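Local coordinates for uncharacterized protein (Staphylococcus aureus subsp. aureus, PDB 3QFK) that is of unknown function but belongs to the calcineurin-like metallophosphoesterases, with a 5'-nucleotidase-type C-terminal domain and a zinc-manganese centre, at residues N70-Q75 with G108-N113; F102-L107 with V203-G208. All coordinates share one frame; numbering follows the deposited sequence.

Contact 1 of 2, residues N70-Q75 with G108-N113; sequences NGDFLQ and GNHEFN. With MN (manganese (II) ion), chain C; ZN (zinc ion), chain B; AKG (2-oxoglutaric acid), chain D.
D72 and N109 meet at the manganese ion of a calcineurin-like metallophosphoesterase centre, where the loops 70-75 and 108-113 carry the family's GD and GNHE sequence motifs. OD2 of D72 bridges the two metals, 2.3 Å from the zinc ion and 2.4 Å from the manganese ion; a carboxylate suits this place because one anionic oxygen can serve both cations. The amide oxygen OD1 of N109 adds a neutral ligand to manganese. H207 and H247 complete the protein ligands of manganese, and D27, H29 and H249 those of zinc.

The other oxygen of D72, OD1, accepts the backbone N-H of H110 on its syn side, 26° out of the carboxylate plane, which, with the two metal bonds, helps fix the rotation of the carboxylate. H110 then stands with its CD2 edge beside D72 OD2 and gives NE2-H to O2 of 2-oxoglutaric acid at 3.2 Å. On the ring's other nitrogen, next to CG, ND1-H points almost straight at OD1 of N113 (175°), in the ring plane, so the ring is held at both nitrogens.

Behind this shell E111 organises the first loop. Its chain bends at chi2 and brings the carboxylate back to the backbone amides of 72-74, stacked on one face of the F73 ring with the planes 17° apart and OE1 offset toward the rim. OE2 receives the N-H of D72 on its syn lone pair. G71 and G108 fit where the loops pass with CA atoms 4.0 Å apart, since a CB on either would collide with the other loop. OE1 of E111 takes two more amides from the same face of its plane, F73 N at 2.8 Å and L74 N at 3.0 Å.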
ATOM      1  N   ASN A  70     -10.423  -0.944   8.403  1.00 38.94           N
ATOM      2  CA  ASN A  70      -9.725   0.348   8.424  1.00 37.99           C
ATOM      3  C   ASN A  70      -8.999   0.790   7.149  1.00 39.32           C
ATOM      4  O   ASN A  70      -7.956   1.462   7.214  1.00 43.52           O
ATOM      5  CB  ASN A  70      -8.789   0.380   9.641  1.00 39.05           C
ATOM      6  CG  ASN A  70      -8.284   1.781   9.970  1.00 41.78           C
ATOM      7  OD1 ASN A  70      -9.027   2.775   9.877  1.00 40.69           O
ATOM      8  ND2 ASN A  70      -7.015   1.867  10.378  1.00 44.48           N
ATOM      9  N   GLY A  71      -9.548   0.453   5.985  1.00 39.34           N
ATOM     10  CA  GLY A  71      -8.997   0.938   4.713  1.00 38.41           C
ATOM     11  C   GLY A  71      -8.048   0.034   3.945  1.00 37.84           C
ATOM     12  O   GLY A  71      -7.525  -0.933   4.481  1.00 35.98           O
ATOM     13  N   ASP A  72      -7.798   0.405   2.693  1.00 36.38           N
ATOM     14  CA  ASP A  72      -6.976  -0.391   1.782  1.00 35.95           C
ATOM     15  C   ASP A  72      -7.610  -1.775   1.593  1.00 36.48           C
ATOM     16  O   ASP A  72      -6.951  -2.796   1.757  1.00 36.46           O
ATOM     17  CB  ASP A  72      -5.519  -0.458   2.236  1.00 35.09           C
ATOM     18  CG  ASP A  72      -4.720   0.725   1.750  1.00 34.47           C
ATOM     19  OD1 ASP A  72      -5.327   1.657   1.189  1.00 38.11           O
ATOM     20  OD2 ASP A  72      -3.495   0.716   1.877  1.00 32.17           O
ATOM     21  N   PHE A  73      -8.897  -1.772   1.238  1.00 35.60           N
ATOM     22  CA  PHE A  73      -9.658  -2.994   1.031  1.00 37.25           C
ATOM     23  C   PHE A  73     -10.005  -3.263  -0.439  1.00 39.04           C
ATOM     24  O   PHE A  73     -10.363  -4.384  -0.806  1.00 41.69           O
ATOM     25  CB  PHE A  73     -10.981  -2.940   1.849  1.00 37.78           C
ATOM     26  CG  PHE A  73     -11.962  -1.875   1.382  1.00 38.86           C
ATOM     27  CD1 PHE A  73     -12.861  -2.140   0.351  1.00 42.23           C
ATOM     28  CD2 PHE A  73     -11.971  -0.621   1.956  1.00 44.55           C
ATOM     29  CE1 PHE A  73     -13.765  -1.157  -0.088  1.00 44.52           C
ATOM     30  CE2 PHE A  73     -12.883   0.362   1.535  1.00 46.37           C
ATOM     31  CZ  PHE A  73     -13.765   0.086   0.496  1.00 47.57           C
ATOM     32  N   LEU A  74      -9.873  -2.252  -1.287  1.00 39.14           N
ATOM     33  CA  LEU A  74     -10.334  -2.357  -2.671  1.00 41.61           C
ATOM     34  C   LEU A  74      -9.303  -2.737  -3.732  1.00 42.86           C
ATOM     35  O   LEU A  74      -9.679  -3.043  -4.845  1.00 45.20           O
ATOM     36  CB  LEU A  74     -10.992  -1.010  -3.036  1.00 42.20           C
ATOM     37  CG  LEU A  74     -11.850  -0.835  -4.275  1.00 45.66           C
ATOM     38  CD1 LEU A  74     -12.992  -1.830  -4.301  1.00 41.53           C
ATOM     39  CD2 LEU A  74     -12.403   0.611  -4.319  1.00 46.80           C
ATOM     40  N   GLN A  75      -8.024  -2.737  -3.370  1.00 42.07           N
ATOM     41  CA  GLN A  75      -6.933  -3.036  -4.279  1.00 42.93           C
ATOM     42  C   GLN A  75      -5.789  -3.752  -3.567  1.00 41.81           C
ATOM     43  O   GLN A  75      -5.585  -3.577  -2.370  1.00 40.53           O
ATOM     44  CB  GLN A  75      -6.387  -1.706  -4.863  1.00 44.19           C
ATOM     45  CG  GLN A  75      -5.185  -1.818  -5.837  1.00 48.32           C
ATOM     46  CD  GLN A  75      -3.829  -1.990  -5.156  1.00 49.59           C
ATOM     47  OE1 GLN A  75      -3.666  -1.681  -3.984  1.00 57.37           O
ATOM     48  NE2 GLN A  75      -2.851  -2.460  -5.905  1.00 52.42           N
ATOM     49  N   GLY A 108      -8.807   3.999   2.724  1.00 41.08           N
ATOM     50  CA  GLY A 108      -7.338   3.971   2.643  1.00 38.58           C
ATOM     51  C   GLY A 108      -6.906   4.639   1.345  1.00 38.94           C
ATOM     52  O   GLY A 108      -7.748   4.933   0.500  1.00 37.01           O
ATOM     53  N   ASN A 109      -5.599   4.921   1.174  1.00 39.12           N
ATOM     54  CA  ASN A 109      -5.131   5.536  -0.072  1.00 39.62           C
ATOM     55  C   ASN A 109      -5.419   4.686  -1.318  1.00 39.98           C
ATOM     56  O   ASN A 109      -5.683   5.228  -2.401  1.00 40.94           O
ATOM     57  CB  ASN A 109      -3.627   5.888  -0.036  1.00 40.59           C
ATOM     58  CG  ASN A 109      -2.762   4.715   0.388  1.00 42.01           C
ATOM     59  OD1 ASN A 109      -2.957   4.155   1.472  1.00 40.42           O
ATOM     60  ND2 ASN A 109      -1.779   4.358  -0.444  1.00 40.40           N
ATOM     61  N   HIS A 110      -5.360   3.365  -1.177  1.00 39.48           N
ATOM     62  CA  HIS A 110      -5.597   2.492  -2.320  1.00 39.87           C
ATOM     63  C   HIS A 110      -7.040   2.441  -2.838  1.00 39.23           C
ATOM     64  O   HIS A 110      -7.254   1.987  -3.960  1.00 38.80           O
ATOM     65  CB  HIS A 110      -4.987   1.105  -2.113  1.00 40.30           C
ATOM     66  CG  HIS A 110      -3.487   1.126  -2.104  1.00 42.20           C
ATOM     67  ND1 HIS A 110      -2.744   1.234  -3.260  1.00 44.87           N
ATOM     68  CD2 HIS A 110      -2.595   1.100  -1.084  1.00 43.46           C
ATOM     69  CE1 HIS A 110      -1.456   1.250  -2.954  1.00 48.43           C
ATOM     70  NE2 HIS A 110      -1.339   1.183  -1.638  1.00 48.64           N
ATOM     71  N   GLU A 111      -8.004   2.969  -2.080  1.00 39.09           N
ATOM     72  CA  GLU A 111      -9.390   3.034  -2.568  1.00 39.83           C
ATOM     73  C   GLU A 111      -9.588   3.978  -3.785  1.00 40.07           C
ATOM     74  O   GLU A 111     -10.652   3.969  -4.414  1.00 38.58           O
ATOM     75  CB  GLU A 111     -10.359   3.438  -1.462  1.00 40.03           C
ATOM     76  CG  GLU A 111     -10.931   2.258  -0.676  1.00 41.38           C
ATOM     77  CD  GLU A 111      -9.909   1.560   0.149  1.00 44.30           C
ATOM     78  OE1 GLU A 111      -9.398   0.515  -0.313  1.00 46.34           O
ATOM     79  OE2 GLU A 111      -9.569   2.090   1.235  1.00 47.04           O
ATOM     80  N   PHE A 112      -8.583   4.799  -4.081  1.00 40.36           N
ATOM     81  CA  PHE A 112      -8.629   5.747  -5.215  1.00 42.54           C
ATOM     82  C   PHE A 112      -7.879   5.250  -6.482  1.00 43.75           C
ATOM     83  O   PHE A 112      -7.948   5.889  -7.545  1.00 44.74           O
ATOM     84  CB  PHE A 112      -8.042   7.104  -4.774  1.00 44.05           C
ATOM     85  CG  PHE A 112      -8.818   7.764  -3.659  1.00 45.48           C
ATOM     86  CD1 PHE A 112      -8.547   7.461  -2.328  1.00 47.75           C
ATOM     87  CD2 PHE A 112      -9.844   8.668  -3.944  1.00 45.72           C
ATOM     88  CE1 PHE A 112      -9.291   8.044  -1.295  1.00 47.64           C
ATOM     89  CE2 PHE A 112     -10.586   9.255  -2.927  1.00 45.46           C
ATOM     90  CZ  PHE A 112     -10.308   8.956  -1.603  1.00 46.12           C
ATOM     91  N   ASN A 113      -7.178   4.115  -6.369  1.00 42.71           N
ATOM     92  CA  ASN A 113      -6.377   3.568  -7.465  1.00 44.20           C
ATOM     93  C   ASN A 113      -7.118   3.349  -8.797  1.00 45.36           C
ATOM     94  O   ASN A 113      -6.484   3.334  -9.826  1.00 45.38           O
ATOM     95  CB  ASN A 113      -5.716   2.230  -7.066  1.00 43.91           C
ATOM     96  CG  ASN A 113      -4.485   2.389  -6.158  1.00 45.88           C
ATOM     97  OD1 ASN A 113      -3.902   1.388  -5.751  1.00 46.85           O
ATOM     98  ND2 ASN A 113      -4.064   3.624  -5.883  1.00 45.62           N
TER
HETATM   99 MN    MN C 513      -2.512   2.634   2.932  0.80 47.43          MN
HETATM  100 ZN    ZN B 512      -2.006  -0.800   2.722  1.00 44.93          ZN
HETATM  101  C1  AKG D 514       2.369   0.968  -1.966  0.80 67.07           C
HETATM  102  O1  AKG D 514       2.792  -0.186  -1.750  0.80 66.59           O
HETATM  103  O2  AKG D 514       1.763   1.605  -1.080  0.80 67.18           O
HETATM  104  C2  AKG D 514       2.570   1.602  -3.277  0.80 66.88           C
HETATM  105  O5  AKG D 514       1.879   2.565  -3.557  0.80 67.35           O
HETATM  106  C3  AKG D 514       3.591   1.076  -4.274  0.80 67.17           C
HETATM  107  C4  AKG D 514       4.211   2.181  -5.138  0.80 67.54           C
HETATM  108  C5  AKG D 514       4.025   1.907  -6.613  0.80 68.40           C
HETATM  109  O3  AKG D 514       5.027   1.771  -7.347  0.80 65.88           O
HETATM  110  O4  AKG D 514       2.867   1.835  -7.061  0.80 72.01           O
HETATM  111  O   HOH W   1      -0.444  -0.397   0.928  1.00 37.95           O
HETATM  112  O   HOH W   2      -0.622   1.056   3.178  1.00 34.48           O

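Contact 2 of 2, residues F102-L107 with V203-G208; sequences FDFGTL and VVCYHG. With MN (manganese (II) ion), chain C.
Strand 201-207 of one central sheet faces strand 104-105, an edge strand of the other, and the contact between them is made by side chains, with no hydrogen bond across. F104 CE1 lies 3.8 Å from C205 SG. The sulfur sits in the plane of the ring, 88° off its normal, a Cys sulfur-aromatic contact made at the edge; a small, polarisable thiol fits beside the ring edge. Further along, T106 packs its methyl CG2 against C205 CB at 3.6 Å. Its chi1 of 66° turns OG1 to a different side, where N70 is its polar partner, so one threonine serves both the apolar interface and a hydrogen bond.

This is the layered core of the calcineurin-like fold, two mixed sheets face to face, with the metal ligands on loops and strand ends at one edge. H207 lies at such an end, the centre of an inverse gamma turn. Its CB rests 3.4 Å from L107 O, which is hydrogen-bonded to T163 OG1. With CG anti to the backbone N (chi1 -172°), the imidazole extends to the manganese ion, bound by NE2 at 2.4 Å, while its other nitrogen is also turned to N70.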
ATOM      1  N   PHE A 102     -20.306  -5.789   8.824  1.00 38.11           N
ATOM      2  CA  PHE A 102     -19.425  -4.810   9.407  1.00 37.45           C
ATOM      3  C   PHE A 102     -20.311  -3.664   9.855  1.00 36.56           C
ATOM      4  O   PHE A 102     -21.399  -3.473   9.324  1.00 35.21           O
ATOM      5  CB  PHE A 102     -18.392  -4.269   8.394  1.00 37.17           C
ATOM      6  CG  PHE A 102     -17.177  -5.111   8.246  1.00 37.86           C
ATOM      7  CD1 PHE A 102     -17.133  -6.153   7.328  1.00 40.00           C
ATOM      8  CD2 PHE A 102     -16.025  -4.825   8.998  1.00 37.14           C
ATOM      9  CE1 PHE A 102     -15.994  -6.944   7.215  1.00 43.14           C
ATOM     10  CE2 PHE A 102     -14.880  -5.599   8.874  1.00 38.75           C
ATOM     11  CZ  PHE A 102     -14.857  -6.656   7.997  1.00 41.28           C
ATOM     12  N   ASP A 103     -19.841  -2.933  10.861  1.00 36.22           N
ATOM     13  CA  ASP A 103     -20.517  -1.766  11.383  1.00 36.63           C
ATOM     14  C   ASP A 103     -20.043  -0.506  10.670  1.00 37.35           C
ATOM     15  O   ASP A 103     -20.845   0.370  10.336  1.00 38.87           O
ATOM     16  CB  ASP A 103     -20.303  -1.723  12.871  1.00 38.37           C
ATOM     17  CG  ASP A 103     -20.948  -2.912  13.546  1.00 41.28           C
ATOM     18  OD1 ASP A 103     -22.205  -2.993  13.500  1.00 40.00           O
ATOM     19  OD2 ASP A 103     -20.205  -3.781  14.078  1.00 40.27           O
ATOM     20  N   PHE A 104     -18.744  -0.413  10.394  1.00 37.93           N
ATOM     21  CA  PHE A 104     -18.230   0.733   9.647  1.00 37.94           C
ATOM     22  C   PHE A 104     -16.776   0.550   9.261  1.00 38.66           C
ATOM     23  O   PHE A 104     -16.092  -0.360   9.744  1.00 37.37           O
ATOM     24  CB  PHE A 104     -18.382   2.036  10.434  1.00 41.15           C
ATOM     25  CG  PHE A 104     -17.700   2.033  11.758  1.00 39.26           C
ATOM     26  CD1 PHE A 104     -16.374   2.394  11.866  1.00 43.90           C
ATOM     27  CD2 PHE A 104     -18.387   1.694  12.896  1.00 45.23           C
ATOM     28  CE1 PHE A 104     -15.741   2.400  13.093  1.00 41.98           C
ATOM     29  CE2 PHE A 104     -17.765   1.694  14.134  1.00 45.02           C
ATOM     30  CZ  PHE A 104     -16.437   2.049  14.229  1.00 48.75           C
ATOM     31  N   GLY A 105     -16.321   1.406   8.354  1.00 39.19           N
ATOM     32  CA  GLY A 105     -14.950   1.372   7.912  1.00 37.72           C
ATOM     33  C   GLY A 105     -14.459   2.754   7.552  1.00 38.71           C
ATOM     34  O   GLY A 105     -15.164   3.756   7.751  1.00 37.34           O
ATOM     35  N   THR A 106     -13.224   2.795   7.058  1.00 38.64           N
ATOM     36  CA  THR A 106     -12.592   4.014   6.614  1.00 40.51           C
ATOM     37  C   THR A 106     -11.999   3.825   5.201  1.00 39.64           C
ATOM     38  O   THR A 106     -11.970   2.712   4.652  1.00 41.01           O
ATOM     39  CB  THR A 106     -11.450   4.421   7.550  1.00 39.97           C
ATOM     40  OG1 THR A 106     -10.418   3.452   7.466  1.00 45.38           O
ATOM     41  CG2 THR A 106     -11.926   4.528   9.004  1.00 42.34           C
ATOM     42  N   LEU A 107     -11.549   4.928   4.620  1.00 40.00           N
ATOM     43  CA  LEU A 107     -10.934   4.913   3.325  1.00 40.97           C
ATOM     44  C   LEU A 107      -9.441   4.900   3.454  1.00 41.25           C
ATOM     45  O   LEU A 107      -8.861   5.713   4.188  1.00 42.22           O
ATOM     46  CB  LEU A 107     -11.302   6.172   2.531  1.00 42.46           C
ATOM     47  CG  LEU A 107     -12.749   6.348   2.071  1.00 42.55           C
ATOM     48  CD1 LEU A 107     -12.913   7.736   1.439  1.00 44.65           C
ATOM     49  CD2 LEU A 107     -13.096   5.248   1.099  1.00 39.00           C
ATOM     50  N   VAL A 203     -13.502   7.089  19.778  1.00 43.11           N
ATOM     51  CA  VAL A 203     -12.748   6.152  18.970  1.00 42.22           C
ATOM     52  C   VAL A 203     -12.310   6.876  17.698  1.00 41.54           C
ATOM     53  O   VAL A 203     -13.130   7.465  16.996  1.00 40.31           O
ATOM     54  CB  VAL A 203     -13.611   4.928  18.579  1.00 42.33           C
ATOM     55  CG1 VAL A 203     -12.805   3.941  17.676  1.00 39.64           C
ATOM     56  CG2 VAL A 203     -14.176   4.234  19.845  1.00 41.05           C
ATOM     57  N   VAL A 204     -11.007   6.895  17.447  1.00 40.74           N
ATOM     58  CA  VAL A 204     -10.468   7.458  16.221  1.00 40.95           C
ATOM     59  C   VAL A 204      -9.989   6.301  15.343  1.00 41.05           C
ATOM     60  O   VAL A 204      -9.233   5.439  15.812  1.00 41.89           O
ATOM     61  CB  VAL A 204      -9.276   8.370  16.500  1.00 43.18           C
ATOM     62  CG1 VAL A 204      -8.673   8.889  15.182  1.00 41.17           C
ATOM     63  CG2 VAL A 204      -9.695   9.528  17.409  1.00 42.19           C
ATOM     64  N   CYS A 205     -10.460   6.260  14.098  1.00 40.13           N
ATOM     65  CA  CYS A 205     -10.066   5.248  13.118  1.00 40.74           C
ATOM     66  C   CYS A 205      -9.376   6.003  12.000  1.00 40.64           C
ATOM     67  O   CYS A 205     -10.015   6.688  11.206  1.00 40.32           O
ATOM     68  CB  CYS A 205     -11.265   4.472  12.560  1.00 40.80           C
ATOM     69  SG  CYS A 205     -12.115   3.464  13.788  1.00 48.82           S
ATOM     70  N   TYR A 206      -8.056   5.878  11.982  1.00 40.47           N
ATOM     71  CA  TYR A 206      -7.192   6.598  11.074  1.00 38.73           C
ATOM     72  C   TYR A 206      -6.445   5.667  10.163  1.00 37.50           C
ATOM     73  O   TYR A 206      -5.730   4.785  10.635  1.00 35.95           O
ATOM     74  CB  TYR A 206      -6.199   7.392  11.938  1.00 40.03           C
ATOM     75  CG  TYR A 206      -5.090   8.123  11.219  1.00 38.28           C
ATOM     76  CD1 TYR A 206      -5.356   8.923  10.107  1.00 39.49           C
ATOM     77  CD2 TYR A 206      -3.778   8.092  11.712  1.00 43.06           C
ATOM     78  CE1 TYR A 206      -4.323   9.640   9.459  1.00 37.29           C
ATOM     79  CE2 TYR A 206      -2.739   8.804  11.079  1.00 43.63           C
ATOM     80  CZ  TYR A 206      -3.026   9.584   9.969  1.00 42.14           C
ATOM     81  OH  TYR A 206      -2.018  10.274   9.349  1.00 42.40           O
ATOM     82  N   HIS A 207      -6.663   5.815   8.851  1.00 38.10           N
ATOM     83  CA  HIS A 207      -5.908   5.052   7.906  1.00 36.68           C
ATOM     84  C   HIS A 207      -4.590   5.801   7.685  1.00 38.53           C
ATOM     85  O   HIS A 207      -4.407   6.527   6.694  1.00 37.99           O
ATOM     86  CB  HIS A 207      -6.579   4.839   6.570  1.00 35.21           C
ATOM     87  CG  HIS A 207      -5.812   3.884   5.731  1.00 36.12           C
ATOM     88  ND1 HIS A 207      -5.949   2.517   5.866  1.00 36.26           N
ATOM     89  CD2 HIS A 207      -4.783   4.079   4.866  1.00 33.89           C
ATOM     90  CE1 HIS A 207      -5.087   1.914   5.064  1.00 39.94           C
ATOM     91  NE2 HIS A 207      -4.367   2.837   4.452  1.00 34.29           N
ATOM     92  N   GLY A 208      -3.729   5.672   8.676  1.00 39.28           N
ATOM     93  CA  GLY A 208      -2.411   6.272   8.676  1.00 41.11           C
ATOM     94  C   GLY A 208      -1.729   5.686   9.892  1.00 41.80           C
ATOM     95  O   GLY A 208      -2.379   5.010  10.722  1.00 42.18           O
TER
HETATM   96 MN    MN C 513      -2.512   2.634   2.932  0.80 47.43          MN
HETATM   97  O   HOH W   2      -0.622   1.056   3.178  1.00 34.48           O

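In the fold
Contacts 1 and 2 have centres 12 Å apart, and their segments alternate along the chain: 102-107 runs directly into 108-113, so the edge strand of contact 2 leads into the metal loop of contact 1. N70 joins them. Its backbone O lies 2.6 Å from H207 ND1 and its OD1 2.9 Å from T106 OG1, both probable hydrogen bonds. G108 CA also packs against H207 CD2 at 3.4 Å. Both contacts reach the manganese ion and share the water that bridges it to zinc. The 2-oxoglutaric acid is hydrogen-bonded directly by H110 of contact 1, whereas the side chain of H207 is about 8 Å from the ligand.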